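BauA (Acinetobacter baumannii, PDB 6HCP) takes up iron as the outer-membrane receptor for ferric preacinetobactin, in the manner of TonB-dependent siderophore transporters. Local coordinates at residues F57-F62 against L471-D476; T370-T375 against L418-F423; L442-V447 against A460-T465. One frame throughout, in Å; residues are numbered along the deposited sequence.

Contact 1 of 3, residues F57-F62 against L471-D476; sequences FLDTPF and LIKATD
Leu58 and Asp59, in a short 3-10 turn of the N-terminal plug domain, lie against Leu471 and Lys473 on barrel strand 461-473, a plug-to-wall contact of the TonB-dependent receptor fold. Leu58 reaches across with one methyl, CD1, 3.4 Å from Asp476 O in the short connection to strand 478-489, while the Leu58 carbonyl O lies 3.4 Å from Leu471 CD1. That carbonyl is satisfied by the hydroxyl of Ser479 on the next barrel strand. Asp59 turns its CB away from the strand, yet its carboxylate swings back to meet Lys473. The two side chains cross obliquely, and Lys473 NZ forms a salt bridge to Asp59 OD1 at 2.8 Å, arriving on the syn side and 23° out of the carboxylate plane. The lysine chain bends at chi3 and again at chi4 (both 78°), and this second bend turns NZ toward the acid. Thr60 offers mainly its backbone N, 3.6 Å from Leu471 CD1, and spends its hydroxyl on Lys56 O. Nearby, Lys518 of the barrel collects the carbonyls of Phe57, Thr60 and Phe62. Pro61, the centre of an inverse gamma turn, packs on the strand, with Pro61 CB 4.2 Å from Leu471 CB.

Contact 2 of 3, residues T370-T375 against L418-F423; sequences TYYNHT and LSTSSF. With EDO (1,2-ethanediol), chain N; EDO (1,2-ethanediol), chain L.
His374 and Leu418 meet with the leucine over one face of the imidazole: Leu418 CB lies 3.7 Å from the centroid of the His374 ring and 19° off its normal, a CH-pi contact displaced toward the rim. His374 CG sits between the backbone N and the carbonyl carbon (chi1 82°), the crowded position, and from there the ring extends over Leu418 CB. Its edge is used as well. Tyr372 CZ lies in the plane of the imidazole, and the phenol OH shares a hydrogen bond with His374 ND1 at 2.7 Å, which ties the two rings together along one strand. Tyr372 crosses Leu418 at about a right angle, Tyr372 CE1 4.1 Å from Leu418 CD2, while its CB is pressed to 3.3 Å from Thr420 OG1. Farther along the same face, Thr370 OG1 and Ser422 OG share a hydrogen bond of 2.7 Å, and a water joins Thr370 OG1 to Thr420 OG1. Ser422 OG also accepts a hydrogen bond from Arg443 NH1 of the adjoining strand 436-451. On the other face, the Tyr371 ring passes Ser421 CB, 3.8 Å from Tyr371 CD1, and carries its hydroxyl to the tip of Phe423, where Tyr371 OH is 3.7 Å from Phe423 CZ. Six backbone hydrogen bonds hold the strands antiparallel. The Tyr372 and Thr420 face meets the plug at Pro153 and Met151, whereas Phe423 lies near bound detergent, consistent with the inward-outward alternation of a transmembrane beta-barrel wall.

Contact 3 of 3, residues L442-V447 against A460-T465; sequences LRHQTV and AKSATT. With EDO (1,2-ethanediol), chain Y.
Ser462 OG is gripped by Thr446 OG1 at 2.8 Å and by a water that also binds His444 NE2. These groups stand on one face of a beta hairpin in the barrel wall, strands 436-451 and 461-473. His444 CG is anti to the backbone N (chi1 -175°), and the ring reaches over to strand 461-473, both its nitrogens engaged at the ring's edge. In the ring plane Thr464 OG1 shares a hydrogen bond of 2.8 Å with His444 ND1, with an angle of 161°, and the water meets NE2 at 2.7 Å, also in plane. With both nitrogens held, the imidazole's rotation is probably fixed; Ser462 CB comes obliquely to it, 3.6 Å from His444 NE2. Leu442 CD1 also touches Thr464 CG2 at 4.1 Å, and Leu442 lies near bound detergent, which suggests that the Thr464 face looks outward. Six backbone bonds join the strands through the pairs Arg443-Thr465, Gln445-Ala463 and Val447-Lys461. Those six side chains take the opposite face. Arg443 leads into the plug, its guanidinium bonding Leu147 O and making a cation-pi contact with Phe51, and Val447 touches Met151. Thr465 gives its hydroxyl a partner in Glu486. Its methyl stays at the strand pair, with Thr465 CG2 3.9 Å from Arg443 CB.

Overall arrangement
Contacts 2 and 3 are adjoining parts of one barrel wall: strands 412-431 and 436-451 are neighbours, and the two contacts touch through probable backbone hydrogen bonds, Ser421 O to Thr446 N at 2.8 Å and Phe423 O to His444 N at 2.9 Å. Their centres are about 11 Å apart. Contact 1 shares strand 461-473 with contact 3 but uses its far end, so their centres lie about 30 Å apart and their nearest atoms about 11 Å. From contact 2 it is farther, about 33 Å between centres. Contact 1 joins plug to barrel directly, whereas contacts 2 and 3 build wall whose inward side chains, among them Thr420, Arg443 and Val447, also reach the plug.

Contact 1 of 3, residues F57-F62 against L471-D476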
loop_
_atom_site.group_PDB
_atom_site.type_symbol
_atom_site.label_atom_id
_atom_site.label_comp_id
_atom_site.label_asym_id
_atom_site.label_seq_id
_atom_site.Cartn_x
_atom_site.Cartn_y
_atom_site.Cartn_z
ATOM N N PHE A 57 -36.893 6.334 18.056
ATOM C CA PHE A 57 -36.520 7.126 16.874
ATOM C C PHE A 57 -37.670 8.022 16.387
ATOM O O PHE A 57 -37.539 9.269 16.318
ATOM C CB PHE A 57 -36.014 6.162 15.788
ATOM C CG PHE A 57 -35.671 6.808 14.470
ATOM C CD1 PHE A 57 -34.574 7.651 14.352
ATOM C CD2 PHE A 57 -36.401 6.518 13.329
ATOM C CE1 PHE A 57 -34.233 8.201 13.124
ATOM C CE2 PHE A 57 -36.080 7.097 12.110
ATOM C CZ PHE A 57 -34.984 7.922 12.004
ATOM N N LEU A 58 -38.806 7.419 16.018
ATOM C CA LEU A 58 -39.891 8.169 15.378
ATOM C C LEU A 58 -40.690 9.014 16.382
ATOM O O LEU A 58 -41.562 9.799 15.972
ATOM C CB LEU A 58 -40.848 7.206 14.676
ATOM C CG LEU A 58 -40.316 6.577 13.397
ATOM C CD1 LEU A 58 -41.343 5.581 12.859
ATOM C CD2 LEU A 58 -39.987 7.643 12.370
ATOM N N ASP A 59 -40.425 8.838 17.670
ATOM C CA ASP A 59 -41.129 9.612 18.710
ATOM C C ASP A 59 -40.232 10.724 19.279
ATOM O O ASP A 59 -40.578 11.338 20.276
ATOM C CB ASP A 59 -41.550 8.711 19.862
ATOM C CG ASP A 59 -42.591 7.674 19.485
ATOM O OD1 ASP A 59 -43.361 7.947 18.554
ATOM O OD2 ASP A 59 -42.582 6.588 20.108
ATOM N N THR A 60 -39.029 10.896 18.722
ATOM C CA THR A 60 -38.033 11.805 19.308
ATOM C C THR A 60 -37.900 13.045 18.430
ATOM O O THR A 60 -37.441 12.950 17.283
ATOM C CB THR A 60 -36.679 11.115 19.451
ATOM O OG1 THR A 60 -36.810 9.974 20.301
ATOM C CG2 THR A 60 -35.625 12.032 20.038
ATOM N N PRO A 61 -38.294 14.240 18.926
ATOM C CA PRO A 61 -38.230 15.469 18.131
ATOM C C PRO A 61 -36.850 16.134 18.234
ATOM O O PRO A 61 -36.737 17.352 18.374
ATOM C CB PRO A 61 -39.310 16.337 18.766
ATOM C CG PRO A 61 -39.243 15.950 20.225
ATOM C CD PRO A 61 -38.888 14.473 20.254
ATOM N N PHE A 62 -35.825 15.303 18.061
ATOM C CA PHE A 62 -34.417 15.683 18.047
ATOM C C PHE A 62 -33.714 14.713 17.101
ATOM O O PHE A 62 -34.255 13.624 16.842
ATOM C CB PHE A 62 -33.801 15.561 19.443
ATOM C CG PHE A 62 -34.406 16.463 20.484
ATOM C CD1 PHE A 62 -34.038 17.793 20.567
ATOM C CD2 PHE A 62 -35.390 15.994 21.335
ATOM C CE1 PHE A 62 -34.680 18.643 21.452
ATOM C CE2 PHE A 62 -36.011 16.839 22.231
ATOM C CZ PHE A 62 -35.656 18.159 22.289
ATOM N N LEU A 471 -43.829 16.953 17.786
ATOM C CA LEU A 471 -43.674 15.849 16.877
ATOM C C LEU A 471 -45.049 15.392 16.358
ATOM O O LEU A 471 -45.968 15.218 17.140
ATOM C CB LEU A 471 -42.967 14.710 17.598
ATOM C CG LEU A 471 -42.660 13.535 16.674
ATOM C CD1 LEU A 471 -41.241 13.058 16.839
ATOM C CD2 LEU A 471 -43.667 12.414 16.877
ATOM N N ILE A 472 -45.158 15.263 15.034
ATOM C CA ILE A 472 -46.351 14.768 14.369
ATOM C C ILE A 472 -46.004 13.473 13.620
ATOM O O ILE A 472 -45.119 13.451 12.759
ATOM C CB ILE A 472 -46.933 15.826 13.427
ATOM C CG1 ILE A 472 -47.327 17.103 14.179
ATOM C CG2 ILE A 472 -48.105 15.231 12.645
ATOM C CD1 ILE A 472 -47.590 18.283 13.273
ATOM N N LYS A 473 -46.690 12.393 13.994
ATOM C CA LYS A 473 -46.603 11.129 13.280
ATOM C C LYS A 473 -47.554 11.175 12.088
ATOM O O LYS A 473 -48.726 10.910 12.236
ATOM C CB LYS A 473 -46.918 9.973 14.229
ATOM C CG LYS A 473 -45.983 9.857 15.423
ATOM C CD LYS A 473 -46.367 8.806 16.433
ATOM C CE LYS A 473 -45.997 7.398 16.011
ATOM N NZ LYS A 473 -44.553 7.126 16.198
ATOM N N ALA A 474 -47.041 11.602 10.936
ATOM C CA ALA A 474 -47.826 11.731 9.722
ATOM C C ALA A 474 -48.355 10.354 9.304
ATOM O O ALA A 474 -49.497 10.241 8.875
ATOM C CB ALA A 474 -47.019 12.373 8.627
ATOM N N THR A 475 -47.524 9.321 9.477
ATOM C CA THR A 475 -47.929 7.921 9.377
ATOM C C THR A 475 -47.198 7.141 10.465
ATOM O O THR A 475 -46.429 7.717 11.220
ATOM C CB THR A 475 -47.610 7.340 7.993
ATOM O OG1 THR A 475 -46.191 7.192 7.895
ATOM C CG2 THR A 475 -48.118 8.191 6.854
ATOM N N ASP A 476 -47.388 5.819 10.466
ATOM C CA ASP A 476 -46.685 4.897 11.347
ATOM C C ASP A 476 -45.182 4.881 11.030
ATOM O O ASP A 476 -44.383 4.407 11.842
ATOM C CB ASP A 476 -47.259 3.483 11.223
ATOM C CG ASP A 476 -48.731 3.400 11.577
ATOM O OD1 ASP A 476 -49.128 4.057 12.564
ATOM O OD2 ASP A 476 -49.471 2.710 10.843
#

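Contact 2 of 3, residues T370-T375 against L418-F423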
loop_
_atom_site.group_PDB
_atom_site.type_symbol
_atom_site.label_atom_id
_atom_site.label_comp_id
_atom_site.label_asym_id
_atom_site.label_seq_id
_atom_site.Cartn_x
_atom_site.Cartn_y
_atom_site.Cartn_z
ATOM N N THR A 370 -30.609 18.431 39.936
ATOM C CA THR A 370 -29.257 17.944 39.638
ATOM C C THR A 370 -28.242 18.764 40.430
ATOM O O THR A 370 -28.480 19.939 40.743
ATOM C CB THR A 370 -28.937 18.000 38.135
ATOM O OG1 THR A 370 -28.680 19.348 37.723
ATOM C CG2 THR A 370 -30.038 17.417 37.285
ATOM N N TYR A 371 -27.086 18.144 40.670
ATOM C CA TYR A 371 -25.956 18.751 41.363
ATOM C C TYR A 371 -24.660 18.225 40.730
ATOM O O TYR A 371 -24.531 17.040 40.444
ATOM C CB TYR A 371 -25.998 18.442 42.863
ATOM C CG TYR A 371 -27.317 18.769 43.529
ATOM C CD1 TYR A 371 -27.543 20.022 44.085
ATOM C CD2 TYR A 371 -28.373 17.861 43.537
ATOM C CE1 TYR A 371 -28.760 20.351 44.665
ATOM C CE2 TYR A 371 -29.601 18.175 44.106
ATOM C CZ TYR A 371 -29.793 19.428 44.667
ATOM O OH TYR A 371 -30.985 19.758 45.241
ATOM N N TYR A 372 -23.674 19.110 40.616
ATOM C CA TYR A 372 -22.301 18.733 40.244
ATOM C C TYR A 372 -21.325 19.626 41.008
ATOM O O TYR A 372 -21.545 20.815 41.152
ATOM C CB TYR A 372 -22.078 18.862 38.737
ATOM C CG TYR A 372 -20.630 18.812 38.318
ATOM C CD1 TYR A 372 -19.842 19.950 38.321
ATOM C CD2 TYR A 372 -20.033 17.612 37.967
ATOM C CE1 TYR A 372 -18.513 19.914 37.926
ATOM C CE2 TYR A 372 -18.701 17.554 37.594
ATOM C CZ TYR A 372 -17.952 18.712 37.523
ATOM O OH TYR A 372 -16.643 18.663 37.139
ATOM N N ASN A 373 -20.282 19.011 41.568
ATOM C CA ASN A 373 -19.225 19.755 42.237
ATOM C C ASN A 373 -17.885 19.120 41.870
ATOM O O ASN A 373 -17.771 17.900 41.842
ATOM C CB ASN A 373 -19.399 19.788 43.761
ATOM C CG ASN A 373 -18.298 20.564 44.457
ATOM O OD1 ASN A 373 -18.282 21.795 44.435
ATOM N ND2 ASN A 373 -17.315 19.858 44.988
ATOM N N HIS A 374 -16.877 19.956 41.635
ATOM C CA HIS A 374 -15.510 19.451 41.574
ATOM C C HIS A 374 -14.574 20.377 42.340
ATOM O O HIS A 374 -14.829 21.571 42.485
ATOM C CB HIS A 374 -15.060 19.174 40.123
ATOM C CG HIS A 374 -14.573 20.338 39.334
ATOM N ND1 HIS A 374 -15.008 20.554 38.037
ATOM C CD2 HIS A 374 -13.572 21.223 39.549
ATOM C CE1 HIS A 374 -14.330 21.566 37.519
ATOM N NE2 HIS A 374 -13.428 21.988 38.428
ATOM N N THR A 375 -13.493 19.773 42.839
ATOM C CA THR A 375 -12.352 20.474 43.352
ATOM C C THR A 375 -11.131 20.022 42.557
ATOM O O THR A 375 -11.048 18.857 42.185
ATOM C CB THR A 375 -12.162 20.204 44.852
ATOM O OG1 THR A 375 -11.885 18.814 45.019
ATOM C CG2 THR A 375 -13.383 20.576 45.662
ATOM N N LEU A 418 -15.704 24.172 40.963
ATOM C CA LEU A 418 -16.852 24.429 40.155
ATOM C C LEU A 418 -18.043 23.713 40.787
ATOM O O LEU A 418 -17.955 22.551 41.208
ATOM C CB LEU A 418 -16.616 23.903 38.739
ATOM C CG LEU A 418 -17.753 24.160 37.743
ATOM C CD1 LEU A 418 -17.999 25.644 37.579
ATOM C CD2 LEU A 418 -17.418 23.531 36.384
ATOM N N SER A 419 -19.152 24.441 40.893
ATOM C CA SER A 419 -20.387 23.925 41.466
ATOM C C SER A 419 -21.551 24.328 40.566
ATOM O O SER A 419 -21.639 25.490 40.148
ATOM C CB SER A 419 -20.599 24.452 42.865
ATOM O OG SER A 419 -19.615 23.946 43.741
ATOM N N THR A 420 -22.432 23.366 40.274
ATOM C CA THR A 420 -23.633 23.636 39.485
ATOM C C THR A 420 -24.813 22.892 40.098
ATOM O O THR A 420 -24.660 21.855 40.763
ATOM C CB THR A 420 -23.499 23.221 38.013
ATOM O OG1 THR A 420 -23.424 21.795 37.934
ATOM C CG2 THR A 420 -22.294 23.806 37.324
ATOM N N SER A 421 -25.996 23.496 39.977
ATOM C CA SER A 421 -27.209 22.818 40.412
ATOM C C SER A 421 -28.358 23.253 39.500
ATOM O O SER A 421 -28.274 24.310 38.852
ATOM C CB SER A 421 -27.497 23.123 41.843
ATOM O OG SER A 421 -27.890 24.477 41.952
ATOM N N SER A 422 -29.361 22.385 39.349
ATOM C CA SER A 422 -30.516 22.755 38.545
ATOM C C SER A 422 -31.787 22.088 39.081
ATOM O O SER A 422 -31.738 21.087 39.807
ATOM C CB SER A 422 -30.306 22.433 37.080
ATOM O OG SER A 422 -30.520 21.059 36.812
ATOM N N PHE A 423 -32.916 22.637 38.631
ATOM C CA PHE A 423 -34.222 22.072 38.879
ATOM C C PHE A 423 -34.964 22.195 37.558
ATOM O O PHE A 423 -34.961 23.255 36.925
ATOM C CB PHE A 423 -34.903 22.747 40.084
ATOM C CG PHE A 423 -34.013 22.831 41.314
ATOM C CD1 PHE A 423 -32.903 23.675 41.339
ATOM C CD2 PHE A 423 -34.201 21.986 42.401
ATOM C CE1 PHE A 423 -32.019 23.681 42.416
ATOM C CE2 PHE A 423 -33.344 22.026 43.497
ATOM C CZ PHE A 423 -32.217 22.815 43.467
HETATM C C1 EDO N . -23.925 26.893 42.612
HETATM O O1 EDO N . -23.477 27.085 43.950
HETATM C C2 EDO N . -24.498 25.490 42.543
HETATM O O2 EDO N . -25.428 25.312 43.617
HETATM C C1 EDO L . -7.084 17.065 44.409
HETATM O O1 EDO L . -7.818 15.901 44.797
HETATM C C2 EDO L . -8.087 18.098 43.930
HETATM O O2 EDO L . -9.170 18.224 44.860
HETATM O O HOH W 1 -26.207 20.598 37.839
#

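Contact 3 of 3, residues L442-V447 against A460-T465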
loop_
_atom_site.group_PDB
_atom_site.type_symbol
_atom_site.label_atom_id
_atom_site.label_comp_id
_atom_site.label_asym_id
_atom_site.label_seq_id
_atom_site.Cartn_x
_atom_site.Cartn_y
_atom_site.Cartn_z
ATOM N N LEU A 442 -39.145 23.791 31.507
ATOM C CA LEU A 442 -38.120 24.748 31.828
ATOM C C LEU A 442 -37.169 24.163 32.862
ATOM O O LEU A 442 -37.493 23.198 33.544
ATOM C CB LEU A 442 -38.782 26.046 32.297
ATOM C CG LEU A 442 -39.370 26.048 33.695
ATOM C CD1 LEU A 442 -38.284 26.167 34.749
ATOM C CD2 LEU A 442 -40.355 27.208 33.824
ATOM N N ARG A 443 -35.965 24.760 32.923
ATOM C CA ARG A 443 -34.971 24.409 33.893
ATOM C C ARG A 443 -34.312 25.687 34.428
ATOM O O ARG A 443 -34.024 26.605 33.691
ATOM C CB ARG A 443 -33.936 23.460 33.286
ATOM C CG ARG A 443 -32.804 23.087 34.226
ATOM C CD ARG A 443 -31.849 22.029 33.658
ATOM N NE ARG A 443 -32.518 20.800 33.264
ATOM C CZ ARG A 443 -33.055 19.918 34.096
ATOM N NH1 ARG A 443 -32.729 19.942 35.385
ATOM N NH2 ARG A 443 -33.907 19.013 33.618
ATOM N N HIS A 444 -34.087 25.701 35.737
ATOM C CA HIS A 444 -33.409 26.792 36.391
ATOM C C HIS A 444 -32.043 26.266 36.818
ATOM O O HIS A 444 -31.946 25.257 37.499
ATOM C CB HIS A 444 -34.213 27.321 37.600
ATOM C CG HIS A 444 -33.594 28.526 38.235
ATOM N ND1 HIS A 444 -33.670 29.774 37.650
ATOM C CD2 HIS A 444 -32.909 28.682 39.393
ATOM C CE1 HIS A 444 -32.978 30.631 38.377
ATOM N NE2 HIS A 444 -32.547 30.007 39.470
ATOM N N GLN A 445 -31.001 26.956 36.359
ATOM C CA GLN A 445 -29.616 26.489 36.450
ATOM C C GLN A 445 -28.798 27.511 37.253
ATOM O O GLN A 445 -28.861 28.698 36.961
ATOM C CB GLN A 445 -29.034 26.361 35.042
ATOM C CG GLN A 445 -27.570 25.927 35.017
ATOM C CD GLN A 445 -27.440 24.441 35.226
ATOM O OE1 GLN A 445 -28.070 23.633 34.536
ATOM N NE2 GLN A 445 -26.621 24.067 36.184
ATOM N N THR A 446 -27.984 27.017 38.183
ATOM C CA THR A 446 -27.049 27.841 38.911
ATOM C C THR A 446 -25.619 27.330 38.699
ATOM O O THR A 446 -25.402 26.143 38.609
ATOM C CB THR A 446 -27.416 27.907 40.403
ATOM O OG1 THR A 446 -28.763 28.381 40.488
ATOM C CG2 THR A 446 -26.538 28.865 41.180
ATOM N N VAL A 447 -24.640 28.235 38.806
ATOM C CA VAL A 447 -23.224 27.879 38.691
ATOM C C VAL A 447 -22.386 28.850 39.527
ATOM O O VAL A 447 -22.654 30.060 39.566
ATOM C CB VAL A 447 -22.772 27.891 37.224
ATOM C CG1 VAL A 447 -22.975 29.240 36.586
ATOM C CG2 VAL A 447 -21.331 27.446 37.071
ATOM N N ALA A 460 -22.145 33.083 42.811
ATOM C CA ALA A 460 -23.057 32.220 42.020
ATOM C C ALA A 460 -23.910 33.083 41.100
ATOM O O ALA A 460 -24.244 34.217 41.429
ATOM C CB ALA A 460 -23.928 31.392 42.932
ATOM N N LYS A 461 -24.223 32.540 39.924
ATOM C CA LYS A 461 -25.111 33.175 38.976
ATOM C C LYS A 461 -26.092 32.112 38.468
ATOM O O LYS A 461 -25.804 30.920 38.522
ATOM C CB LYS A 461 -24.340 33.807 37.809
ATOM C CG LYS A 461 -23.402 34.946 38.193
ATOM C CD LYS A 461 -24.107 36.180 38.735
ATOM C CE LYS A 461 -23.123 37.130 39.389
ATOM N NZ LYS A 461 -23.788 38.344 39.898
ATOM N N SER A 462 -27.223 32.558 37.925
ATOM C CA SER A 462 -28.317 31.653 37.565
ATOM C C SER A 462 -28.890 32.090 36.227
ATOM O O SER A 462 -28.819 33.283 35.843
ATOM C CB SER A 462 -29.411 31.632 38.626
ATOM O OG SER A 462 -28.902 31.146 39.852
ATOM N N ALA A 463 -29.600 31.153 35.595
ATOM C CA ALA A 463 -30.422 31.435 34.457
ATOM C C ALA A 463 -31.572 30.429 34.401
ATOM O O ALA A 463 -31.457 29.314 34.912
ATOM C CB ALA A 463 -29.600 31.382 33.198
ATOM N N THR A 464 -32.605 30.804 33.649
ATOM C CA THR A 464 -33.767 29.954 33.427
ATOM C C THR A 464 -33.910 29.716 31.927
ATOM O O THR A 464 -33.858 30.669 31.154
ATOM C CB THR A 464 -35.051 30.594 33.981
ATOM O OG1 THR A 464 -34.822 30.937 35.345
ATOM C CG2 THR A 464 -36.236 29.664 33.898
ATOM N N THR A 465 -34.003 28.425 31.549
ATOM C CA THR A 465 -33.957 28.005 30.178
ATOM C C THR A 465 -35.229 27.227 29.842
ATOM O O THR A 465 -35.516 26.199 30.437
ATOM C CB THR A 465 -32.669 27.213 29.896
ATOM O OG1 THR A 465 -32.620 27.003 28.492
ATOM C CG2 THR A 465 -32.559 25.904 30.643
HETATM C C1 EDO Y . -21.201 40.791 41.324
HETATM O O1 EDO Y . -22.273 39.974 41.773
HETATM C C2 EDO Y . -20.429 39.921 40.362
HETATM O O2 EDO Y . -20.996 40.115 39.015
HETATM O O HOH W 2 -31.230 31.306 41.408
#